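Local coordinates for protein alpha-/beta-galactoside alpha-2,3-sialyltransferase (Photobacterium phosphoreum, PDB 2ZWI) that probably transfers sialic acid from a CMP-linked donor to galactosides through an alpha-2,3 linkage, and binds cytidine-5'-monophosphate between the two Rossmann-like domains of its GT-B fold, at residues A12-Q22 and N108-E116; T83-I93 and F152-F162. All coordinates share one frame; numbering follows the deposited sequence.

Interaction 1: residues A12-Q22 and N108-E116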
loop_
_atom_site.group_PDB
_atom_site.type_symbol
_atom_site.label_atom_id
_atom_site.label_comp_id
_atom_site.label_asym_id
_atom_site.label_seq_id
_atom_site.Cartn_x
_atom_site.Cartn_y
_atom_site.Cartn_z
ATOM N N ALA A 12 -1.478 -5.840 -5.752
ATOM C CA ALA A 12 -2.429 -5.190 -4.845
ATOM C C ALA A 12 -2.914 -3.865 -5.431
ATOM O O ALA A 12 -3.149 -3.775 -6.639
ATOM C CB ALA A 12 -1.781 -4.980 -3.481
ATOM N N THR A 13 -3.058 -2.833 -4.593
ATOM C CA THR A 13 -3.462 -1.517 -5.101
ATOM C C THR A 13 -2.536 -0.375 -4.686
ATOM O O THR A 13 -2.334 0.554 -5.473
ATOM C CB THR A 13 -4.913 -1.139 -4.717
ATOM O OG1 THR A 13 -5.122 -1.441 -3.344
ATOM C CG2 THR A 13 -5.912 -1.920 -5.544
ATOM N N LEU A 14 -2.003 -0.433 -3.460
ATOM C CA LEU A 14 -1.204 0.668 -2.916
ATOM C C LEU A 14 0.052 0.913 -3.756
ATOM O O LEU A 14 0.269 2.043 -4.190
ATOM C CB LEU A 14 -0.868 0.469 -1.429
ATOM C CG LEU A 14 0.291 1.285 -0.813
ATOM C CD1 LEU A 14 0.008 2.773 -0.773
ATOM C CD2 LEU A 14 0.609 0.763 0.585
ATOM N N PRO A 15 0.874 -0.136 -4.001
ATOM C CA PRO A 15 2.024 0.092 -4.895
ATOM C C PRO A 15 1.638 0.600 -6.289
ATOM O O PRO A 15 2.357 1.405 -6.855
ATOM C CB PRO A 15 2.699 -1.286 -4.972
ATOM C CG PRO A 15 2.309 -1.962 -3.678
ATOM C CD PRO A 15 0.874 -1.514 -3.465
ATOM N N THR A 16 0.509 0.141 -6.828
ATOM C CA THR A 16 0.071 0.577 -8.138
ATOM C C THR A 16 -0.200 2.075 -8.117
ATOM O O THR A 16 0.295 2.799 -8.973
ATOM C CB THR A 16 -1.183 -0.189 -8.616
ATOM O OG1 THR A 16 -0.859 -1.572 -8.810
ATOM C CG2 THR A 16 -1.709 0.396 -9.909
ATOM N N ILE A 17 -0.969 2.528 -7.127
ATOM C CA ILE A 17 -1.368 3.937 -7.020
ATOM C C ILE A 17 -0.144 4.850 -6.846
ATOM O O ILE A 17 -0.046 5.903 -7.487
ATOM C CB ILE A 17 -2.403 4.152 -5.859
ATOM C CG1 ILE A 17 -3.693 3.335 -6.089
ATOM C CG2 ILE A 17 -2.691 5.633 -5.625
ATOM C CD1 ILE A 17 -4.551 3.765 -7.272
ATOM N N GLN A 18 0.784 4.439 -5.981
ATOM C CA GLN A 18 2.064 5.134 -5.813
ATOM C C GLN A 18 2.928 5.085 -7.087
ATOM O O GLN A 18 3.569 6.072 -7.461
ATOM C CB GLN A 18 2.823 4.583 -4.605
ATOM C CG GLN A 18 2.295 5.099 -3.251
ATOM C CD GLN A 18 2.765 6.512 -2.935
ATOM O OE1 GLN A 18 2.129 7.241 -2.176
ATOM N NE2 GLN A 18 3.890 6.897 -3.506
ATOM N N GLN A 19 2.933 3.945 -7.768
ATOM C CA GLN A 19 3.681 3.842 -9.022
ATOM C C GLN A 19 3.097 4.744 -10.102
ATOM O O GLN A 19 3.844 5.461 -10.763
ATOM C CB GLN A 19 3.783 2.393 -9.504
ATOM C CG GLN A 19 4.727 1.507 -8.686
ATOM C CD GLN A 19 4.581 0.042 -9.059
ATOM O OE1 GLN A 19 4.095 -0.282 -10.141
ATOM N NE2 GLN A 19 5.001 -0.848 -8.171
ATOM N N MET A 20 1.771 4.736 -10.262
ATOM C CA MET A 20 1.099 5.648 -11.210
ATOM C C MET A 20 1.508 7.094 -10.926
ATOM O O MET A 20 1.876 7.847 -11.820
ATOM C CB MET A 20 -0.428 5.525 -11.108
ATOM C CG MET A 20 -1.024 4.221 -11.613
ATOM S SD MET A 20 -2.753 4.059 -11.121
ATOM C CE MET A 20 -3.240 2.622 -12.063
ATOM N N THR A 21 1.462 7.469 -9.655
ATOM C CA THR A 21 1.767 8.836 -9.252
ATOM C C THR A 21 3.220 9.249 -9.564
ATOM O O THR A 21 3.457 10.363 -10.011
ATOM C CB THR A 21 1.413 9.053 -7.770
ATOM O OG1 THR A 21 0.055 8.641 -7.545
ATOM C CG2 THR A 21 1.543 10.505 -7.397
ATOM N N GLN A 22 4.179 8.349 -9.334
ATOM C CA GLN A 22 5.586 8.606 -9.675
ATOM C C GLN A 22 5.814 8.765 -11.182
ATOM O O GLN A 22 6.566 9.652 -11.617
ATOM C CB GLN A 22 6.484 7.488 -9.124
ATOM C CG GLN A 22 6.375 7.275 -7.607
ATOM C CD GLN A 22 7.217 8.250 -6.799
ATOM O OE1 GLN A 22 6.985 9.459 -6.810
ATOM N NE2 GLN A 22 8.200 7.716 -6.077
ATOM N N ASN A 108 12.955 -0.317 -6.971
ATOM C CA ASN A 108 12.069 0.454 -6.104
ATOM C C ASN A 108 10.973 -0.475 -5.582
ATOM O O ASN A 108 10.151 -0.962 -6.377
ATOM C CB ASN A 108 11.435 1.622 -6.877
ATOM C CG ASN A 108 12.462 2.647 -7.342
ATOM O OD1 ASN A 108 12.728 2.782 -8.543
ATOM N ND2 ASN A 108 13.049 3.363 -6.399
ATOM N N PHE A 109 10.970 -0.726 -4.270
ATOM C CA PHE A 109 9.930 -1.529 -3.623
ATOM C C PHE A 109 8.926 -0.635 -2.870
ATOM O O PHE A 109 9.316 0.229 -2.087
ATOM C CB PHE A 109 10.536 -2.530 -2.632
ATOM C CG PHE A 109 11.264 -3.685 -3.271
ATOM C CD1 PHE A 109 10.564 -4.807 -3.725
ATOM C CD2 PHE A 109 12.653 -3.667 -3.392
ATOM C CE1 PHE A 109 11.238 -5.894 -4.318
ATOM C CE2 PHE A 109 13.340 -4.750 -3.966
ATOM C CZ PHE A 109 12.624 -5.865 -4.433
ATOM N N TYR A 110 7.642 -0.846 -3.118
ATOM C CA TYR A 110 6.568 -0.129 -2.442
ATOM C C TYR A 110 5.811 -1.079 -1.524
ATOM O O TYR A 110 5.378 -2.141 -1.974
ATOM C CB TYR A 110 5.601 0.437 -3.487
ATOM C CG TYR A 110 6.214 1.505 -4.360
ATOM C CD1 TYR A 110 7.003 1.170 -5.467
ATOM C CD2 TYR A 110 6.010 2.846 -4.073
ATOM C CE1 TYR A 110 7.574 2.159 -6.264
ATOM C CE2 TYR A 110 6.580 3.849 -4.869
ATOM C CZ TYR A 110 7.354 3.493 -5.944
ATOM O OH TYR A 110 7.889 4.482 -6.701
ATOM N N ASP A 111 5.661 -0.713 -0.246
ATOM C CA ASP A 111 4.915 -1.541 0.715
ATOM C C ASP A 111 3.540 -1.919 0.173
ATOM O O ASP A 111 2.904 -1.110 -0.480
ATOM C CB ASP A 111 4.704 -0.793 2.043
ATOM C CG ASP A 111 5.975 -0.667 2.867
ATOM O OD1 ASP A 111 6.972 -1.373 2.585
ATOM O OD2 ASP A 111 5.955 0.159 3.812
ATOM N N ASP A 112 3.089 -3.136 0.490
ATOM C CA ASP A 112 1.775 -3.665 0.080
ATOM C C ASP A 112 0.636 -3.101 0.945
ATOM O O ASP A 112 -0.462 -2.839 0.451
ATOM C CB ASP A 112 1.834 -5.202 0.165
ATOM C CG ASP A 112 0.517 -5.888 -0.153
ATOM O OD1 ASP A 112 0.350 -6.343 -1.301
ATOM O OD2 ASP A 112 -0.334 -6.017 0.757
ATOM N N GLY A 113 0.906 -2.925 2.239
ATOM C CA GLY A 113 -0.107 -2.530 3.210
ATOM C C GLY A 113 0.311 -2.925 4.614
ATOM O O GLY A 113 1.492 -2.846 4.965
ATOM N N SER A 114 -0.653 -3.386 5.402
ATOM C CA SER A 114 -0.423 -3.739 6.800
ATOM C C SER A 114 0.487 -4.959 7.027
ATOM O O SER A 114 1.115 -5.076 8.088
ATOM C CB SER A 114 -1.772 -3.975 7.496
ATOM O OG SER A 114 -2.356 -5.180 7.046
ATOM N N ALA A 115 0.539 -5.867 6.051
ATOM C CA ALA A 115 1.326 -7.106 6.173
ATOM C C ALA A 115 2.803 -6.862 6.484
ATOM O O ALA A 115 3.356 -7.516 7.373
ATOM C CB ALA A 115 1.173 -7.984 4.928
ATOM N N GLU A 116 3.446 -5.927 5.774
ATOM C CA GLU A 116 4.849 -5.607 6.071
ATOM C C GLU A 116 5.028 -5.161 7.523
ATOM O O GLU A 116 6.024 -5.500 8.157
ATOM C CB GLU A 116 5.411 -4.533 5.132
ATOM C CG GLU A 116 5.775 -5.025 3.742
ATOM C CD GLU A 116 4.596 -4.981 2.773
ATOM O OE1 GLU A 116 4.826 -4.838 1.544
ATOM O OE2 GLU A 116 3.439 -5.075 3.235
HETATM O O HOH W 1 -2.282 -2.732 -1.548
#
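Leu14 and Pro15 open helix 14-22 against the C-terminal end of strand 108-110 and the loop after it. The local axes approach to 8.9 Å, their N-to-C directions 132° apart, and the two backbones come closest at Pro15 and Tyr110, whose CA atoms lie 5.2 Å apart. This packs the helix following the first strand of the N-terminal Rossmann-like sheet over the end of strand 104-110. Tyr110 does most of the touching. Its CB meets Pro15 CB at 3.7 Å, and the ring then runs along the helix, past Gln18 and Gln19 to Gln22. Gln19 CG sits over one face in a CH-pi contact, 4.2 Å from the Tyr110 ring centroid and 28° off its normal; Gln18 CB comes in obliquely at CD2 and CE2. At the far end of the ring Gln22 NE2 gives Tyr110 OH a weak hydrogen bond, with amide and ring planes 87° apart. The amide of Gln19 is fixed by Trp36 and Val9, while His171 stacks on the Tyr110 ring. Nearer the helix start, Leu14 CD2 packs against the backbone, 3.1 Å from Asp111 O. A water bridges the segments, accepting from Leu14 N at 3.0 Å and donating to Asp112 O at 2.7 Å. Asp112 N meets Glu116 OE1 from above the carboxylate plane. Thr13 lines the nucleotide pocket, and Ser114 N hydrogen-bonds to OG of the CMP-binding Ser324, so both segments border that site. The chemistry changes along the contact: carbon contacts and one weak hydrogen bond line the tyrosine ring, whereas at the pocket end a water takes the first-turn N-H of Leu14 and passes the link on to the carbonyl of Asp112.

Interaction 2: residues T83-I93 and F152-F162; sequences TLWAVDVVNII and FDNSIENIYGF
Ala86, Val90 and Phe152 meet where the start of helix 86-98, a helix of the N-terminal Rossmann-like domain of this GT-B fold, packs on the loop and short helix of 152-162. The tight part is apolar. Val90 CG2 lies over one face of the Phe152 ring, 4.0 Å from its centroid and 19° off the normal, and the same methyl reaches the edge of Phe162, 3.6 Å from CZ and in the ring plane. One methyl thus serves two rings by different sides; the first torsion of Val90 leaves CG2 beside the backbone N, directed at both. Ala86 CB fits among Phe152 CE2, Phe162 CE2 and Ile159 CG2, the two ring carbons each at 3.9 Å. Further along the helix, Ile93 CD1 touches the Phe162 edge. At the other end Thr83 CG2 rests over the face of the Tyr160 ring, 4.2 Å from its centroid.

The looser side, partly exposed, holds Leu84, Val87 and Asn154. Val87 offers CB to Phe152 CD2 at 4.0 Å, and Leu84 CD1 leans on the amide nitrogen of Asn154, whose OD1 is held by Arg119. Asn154 ND2 donates to Leu84 O at 3.0 Å, with an N-H...O angle of 163°: the acceptor lies in the Asn154 amide plane, whereas the donor is tilted 30° from the Leu84 carbonyl plane.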
loop_
_atom_site.group_PDB
_atom_site.type_symbol
_atom_site.label_atom_id
_atom_site.label_comp_id
_atom_site.label_asym_id
_atom_site.label_seq_id
_atom_site.Cartn_x
_atom_site.Cartn_y
_atom_site.Cartn_z
ATOM N N THR A 83 6.728 -4.820 -2.159
ATOM C CA THR A 83 7.664 -5.388 -1.182
ATOM C C THR A 83 7.253 -6.797 -0.697
ATOM O O THR A 83 8.051 -7.719 -0.767
ATOM C CB THR A 83 7.890 -4.426 0.004
ATOM O OG1 THR A 83 8.181 -3.115 -0.505
ATOM C CG2 THR A 83 9.053 -4.890 0.862
ATOM N N LEU A 84 6.013 -6.967 -0.237
ATOM C CA LEU A 84 5.544 -8.285 0.190
ATOM C C LEU A 84 5.735 -9.323 -0.931
ATOM O O LEU A 84 6.131 -10.453 -0.686
ATOM C CB LEU A 84 4.066 -8.229 0.601
ATOM C CG LEU A 84 3.452 -9.489 1.230
ATOM C CD1 LEU A 84 4.154 -9.835 2.549
ATOM C CD2 LEU A 84 1.966 -9.275 1.437
ATOM N N TRP A 85 5.449 -8.904 -2.159
ATOM C CA TRP A 85 5.536 -9.752 -3.335
ATOM C C TRP A 85 6.848 -9.545 -4.089
ATOM O O TRP A 85 6.891 -9.573 -5.319
ATOM C CB TRP A 85 4.324 -9.489 -4.233
ATOM C CG TRP A 85 3.051 -9.930 -3.582
ATOM C CD1 TRP A 85 2.046 -9.135 -3.105
ATOM C CD2 TRP A 85 2.670 -11.278 -3.293
ATOM N NE1 TRP A 85 1.050 -9.910 -2.559
ATOM C CE2 TRP A 85 1.410 -11.229 -2.662
ATOM C CE3 TRP A 85 3.269 -12.527 -3.521
ATOM C CZ2 TRP A 85 0.735 -12.380 -2.254
ATOM C CZ3 TRP A 85 2.598 -13.674 -3.120
ATOM C CH2 TRP A 85 1.342 -13.594 -2.492
ATOM N N ALA A 86 7.928 -9.353 -3.337
ATOM C CA ALA A 86 9.261 -9.211 -3.930
ATOM C C ALA A 86 9.593 -10.394 -4.850
ATOM O O ALA A 86 10.430 -10.268 -5.738
ATOM C CB ALA A 86 10.323 -9.076 -2.836
ATOM N N VAL A 87 8.933 -11.534 -4.637
ATOM C CA VAL A 87 9.115 -12.712 -5.513
ATOM C C VAL A 87 8.931 -12.370 -7.003
ATOM O O VAL A 87 9.640 -12.906 -7.857
ATOM C CB VAL A 87 8.185 -13.914 -5.113
ATOM C CG1 VAL A 87 6.721 -13.601 -5.383
ATOM C CG2 VAL A 87 8.613 -15.207 -5.833
ATOM N N ASP A 88 7.979 -11.493 -7.314
ATOM C CA ASP A 88 7.771 -11.080 -8.696
ATOM C C ASP A 88 8.993 -10.343 -9.244
ATOM O O ASP A 88 9.409 -10.605 -10.364
ATOM C CB ASP A 88 6.505 -10.233 -8.841
ATOM C CG ASP A 88 5.241 -11.010 -8.509
ATOM O OD1 ASP A 88 4.274 -10.374 -8.062
ATOM O OD2 ASP A 88 5.204 -12.248 -8.696
ATOM N N VAL A 89 9.586 -9.440 -8.461
ATOM C CA VAL A 89 10.815 -8.786 -8.939
ATOM C C VAL A 89 12.027 -9.739 -8.970
ATOM O O VAL A 89 12.849 -9.643 -9.872
ATOM C CB VAL A 89 11.089 -7.323 -8.352
ATOM C CG1 VAL A 89 10.013 -6.850 -7.385
ATOM C CG2 VAL A 89 12.512 -7.137 -7.828
ATOM N N VAL A 90 12.098 -10.686 -8.036
ATOM C CA VAL A 90 13.110 -11.764 -8.101
ATOM C C VAL A 90 13.120 -12.466 -9.474
ATOM O O VAL A 90 14.177 -12.640 -10.093
ATOM C CB VAL A 90 12.910 -12.826 -6.973
ATOM C CG1 VAL A 90 13.807 -14.048 -7.208
ATOM C CG2 VAL A 90 13.198 -12.223 -5.599
ATOM N N ASN A 91 11.939 -12.853 -9.950
ATOM C CA ASN A 91 11.821 -13.546 -11.231
ATOM C C ASN A 91 12.148 -12.658 -12.440
ATOM O O ASN A 91 12.642 -13.145 -13.456
ATOM C CB ASN A 91 10.437 -14.182 -11.365
ATOM C CG ASN A 91 10.351 -15.523 -10.663
ATOM O OD1 ASN A 91 10.749 -16.551 -11.222
ATOM N ND2 ASN A 91 9.841 -15.526 -9.427
ATOM N N ILE A 92 11.881 -11.357 -12.316
ATOM C CA ILE A 92 12.304 -10.397 -13.329
ATOM C C ILE A 92 13.834 -10.254 -13.320
ATOM O O ILE A 92 14.470 -10.323 -14.378
ATOM C CB ILE A 92 11.566 -9.027 -13.189
ATOM C CG1 ILE A 92 10.063 -9.205 -13.461
ATOM C CG2 ILE A 92 12.165 -7.983 -14.162
ATOM C CD1 ILE A 92 9.137 -8.122 -12.835
ATOM N N ILE A 93 14.428 -10.096 -12.133
ATOM C CA ILE A 93 15.897 -10.039 -12.012
ATOM C C ILE A 93 16.575 -11.304 -12.570
ATOM O O ILE A 93 17.549 -11.221 -13.328
ATOM C CB ILE A 93 16.374 -9.809 -10.548
ATOM C CG1 ILE A 93 15.882 -8.456 -9.999
ATOM C CG2 ILE A 93 17.896 -9.869 -10.479
ATOM C CD1 ILE A 93 16.078 -8.282 -8.459
ATOM N N PHE A 152 11.834 -18.404 -3.055
ATOM C CA PHE A 152 11.952 -17.147 -2.325
ATOM C C PHE A 152 10.973 -17.073 -1.155
ATOM O O PHE A 152 9.753 -17.090 -1.347
ATOM C CB PHE A 152 11.803 -15.932 -3.255
ATOM C CG PHE A 152 11.981 -14.608 -2.547
ATOM C CD1 PHE A 152 13.258 -14.124 -2.258
ATOM C CD2 PHE A 152 10.871 -13.865 -2.141
ATOM C CE1 PHE A 152 13.430 -12.906 -1.594
ATOM C CE2 PHE A 152 11.031 -12.659 -1.474
ATOM C CZ PHE A 152 12.317 -12.180 -1.197
ATOM N N ASP A 153 11.524 -16.991 0.051
ATOM C CA ASP A 153 10.733 -16.800 1.265
ATOM C C ASP A 153 10.590 -15.305 1.547
ATOM O O ASP A 153 11.587 -14.617 1.745
ATOM C CB ASP A 153 11.405 -17.495 2.452
ATOM C CG ASP A 153 10.561 -17.435 3.716
ATOM O OD1 ASP A 153 11.143 -17.467 4.825
ATOM O OD2 ASP A 153 9.313 -17.351 3.598
ATOM N N ASN A 154 9.357 -14.803 1.553
ATOM C CA ASN A 154 9.133 -13.371 1.741
ATOM C C ASN A 154 9.156 -12.918 3.217
ATOM O O ASN A 154 8.288 -12.182 3.688
ATOM C CB ASN A 154 7.912 -12.874 0.958
ATOM C CG ASN A 154 6.603 -13.433 1.469
ATOM O OD1 ASN A 154 6.563 -14.331 2.310
ATOM N ND2 ASN A 154 5.514 -12.877 0.976
ATOM N N SER A 155 10.167 -13.382 3.937
ATOM C CA SER A 155 10.391 -12.974 5.315
ATOM C C SER A 155 10.890 -11.523 5.326
ATOM O O SER A 155 11.340 -11.010 4.301
ATOM C CB SER A 155 11.434 -13.895 5.945
ATOM O OG SER A 155 12.648 -13.794 5.221
ATOM N N ILE A 156 10.806 -10.871 6.483
ATOM C CA ILE A 156 11.247 -9.478 6.632
ATOM C C ILE A 156 12.684 -9.242 6.173
ATOM O O ILE A 156 12.952 -8.318 5.389
ATOM C CB ILE A 156 11.055 -8.973 8.091
ATOM C CG1 ILE A 156 9.640 -8.441 8.277
ATOM C CG2 ILE A 156 12.099 -7.886 8.460
ATOM C CD1 ILE A 156 9.130 -7.510 7.143
ATOM N N GLU A 157 13.597 -10.090 6.643
ATOM C CA GLU A 157 15.015 -9.947 6.316
ATOM C C GLU A 157 15.301 -10.053 4.805
ATOM O O GLU A 157 16.241 -9.427 4.299
ATOM C CB GLU A 157 15.868 -10.928 7.139
ATOM C CG GLU A 157 15.641 -12.433 6.859
ATOM C CD GLU A 157 14.551 -13.074 7.710
ATOM O OE1 GLU A 157 13.678 -12.365 8.271
ATOM O OE2 GLU A 157 14.558 -14.312 7.809
ATOM N N ASN A 158 14.483 -10.829 4.094
ATOM C CA ASN A 158 14.635 -11.027 2.648
ATOM C C ASN A 158 14.041 -9.904 1.827
ATOM O O ASN A 158 14.729 -9.313 0.990
ATOM C CB ASN A 158 14.019 -12.369 2.213
ATOM C CG ASN A 158 14.869 -13.561 2.627
ATOM O OD1 ASN A 158 15.983 -13.399 3.109
ATOM N ND2 ASN A 158 14.344 -14.765 2.426
ATOM N N ILE A 159 12.766 -9.608 2.069
ATOM C CA ILE A 159 12.069 -8.562 1.306
ATOM C C ILE A 159 12.685 -7.177 1.530
ATOM O O ILE A 159 12.738 -6.386 0.601
ATOM C CB ILE A 159 10.530 -8.588 1.514
ATOM C CG1 ILE A 159 10.135 -8.154 2.935
ATOM C CG2 ILE A 159 9.984 -9.981 1.197
ATOM C CD1 ILE A 159 8.630 -8.136 3.185
ATOM N N TYR A 160 13.188 -6.911 2.739
ATOM C CA TYR A 160 13.917 -5.662 2.988
ATOM C C TYR A 160 15.445 -5.774 2.818
ATOM O O TYR A 160 16.197 -4.893 3.271
ATOM C CB TYR A 160 13.542 -5.057 4.355
ATOM C CG TYR A 160 12.149 -4.453 4.408
ATOM C CD1 TYR A 160 11.849 -3.282 3.708
ATOM C CD2 TYR A 160 11.136 -5.043 5.165
ATOM C CE1 TYR A 160 10.565 -2.716 3.747
ATOM C CE2 TYR A 160 9.856 -4.479 5.228
ATOM C CZ TYR A 160 9.578 -3.313 4.512
ATOM O OH TYR A 160 8.317 -2.752 4.557
ATOM N N GLY A 161 15.908 -6.832 2.147
ATOM C CA GLY A 161 17.340 -7.117 2.097
ATOM C C GLY A 161 18.021 -6.958 0.747
ATOM O O GLY A 161 19.188 -7.341 0.600
ATOM N N PHE A 162 17.314 -6.383 -0.227
ATOM C CA PHE A 162 17.816 -6.293 -1.611
ATOM C C PHE A 162 18.891 -5.228 -1.831
ATOM O O PHE A 162 19.671 -5.337 -2.787
ATOM C CB PHE A 162 16.667 -6.044 -2.602
ATOM C CG PHE A 162 15.849 -7.265 -2.927
ATOM C CD1 PHE A 162 15.975 -7.890 -4.164
ATOM C CD2 PHE A 162 14.929 -7.776 -2.002
ATOM C CE1 PHE A 162 15.216 -9.021 -4.481
ATOM C CE2 PHE A 162 14.159 -8.902 -2.304
ATOM C CZ PHE A 162 14.299 -9.529 -3.542
#

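In the fold
Interactions 1 and 2 lie in the N-terminal domain, their centres 14 Å apart, and both are largely buried. Interaction 1 is the more central, 4 Å from the centre of the chain and beside the nucleotide pocket; interaction 2 lies 16 Å out. Strand 104-110 serves both: Tyr110 at its end and the loop to Gly113 face helix 14-26, while Phe109 packs on Thr83 and Val89 of interaction 2. Probable hydrogen bonds, Tyr110 O with Thr83 N and Asp111 OD1 with Tyr160 OH, join the two directly. Their chemistry follows their place. Interaction 1 mixes glutamines round a tyrosine with a bridging water, whereas interaction 2 relies on aliphatic groups against aromatic rings and one direct amide-to-carbonyl hydrogen bond.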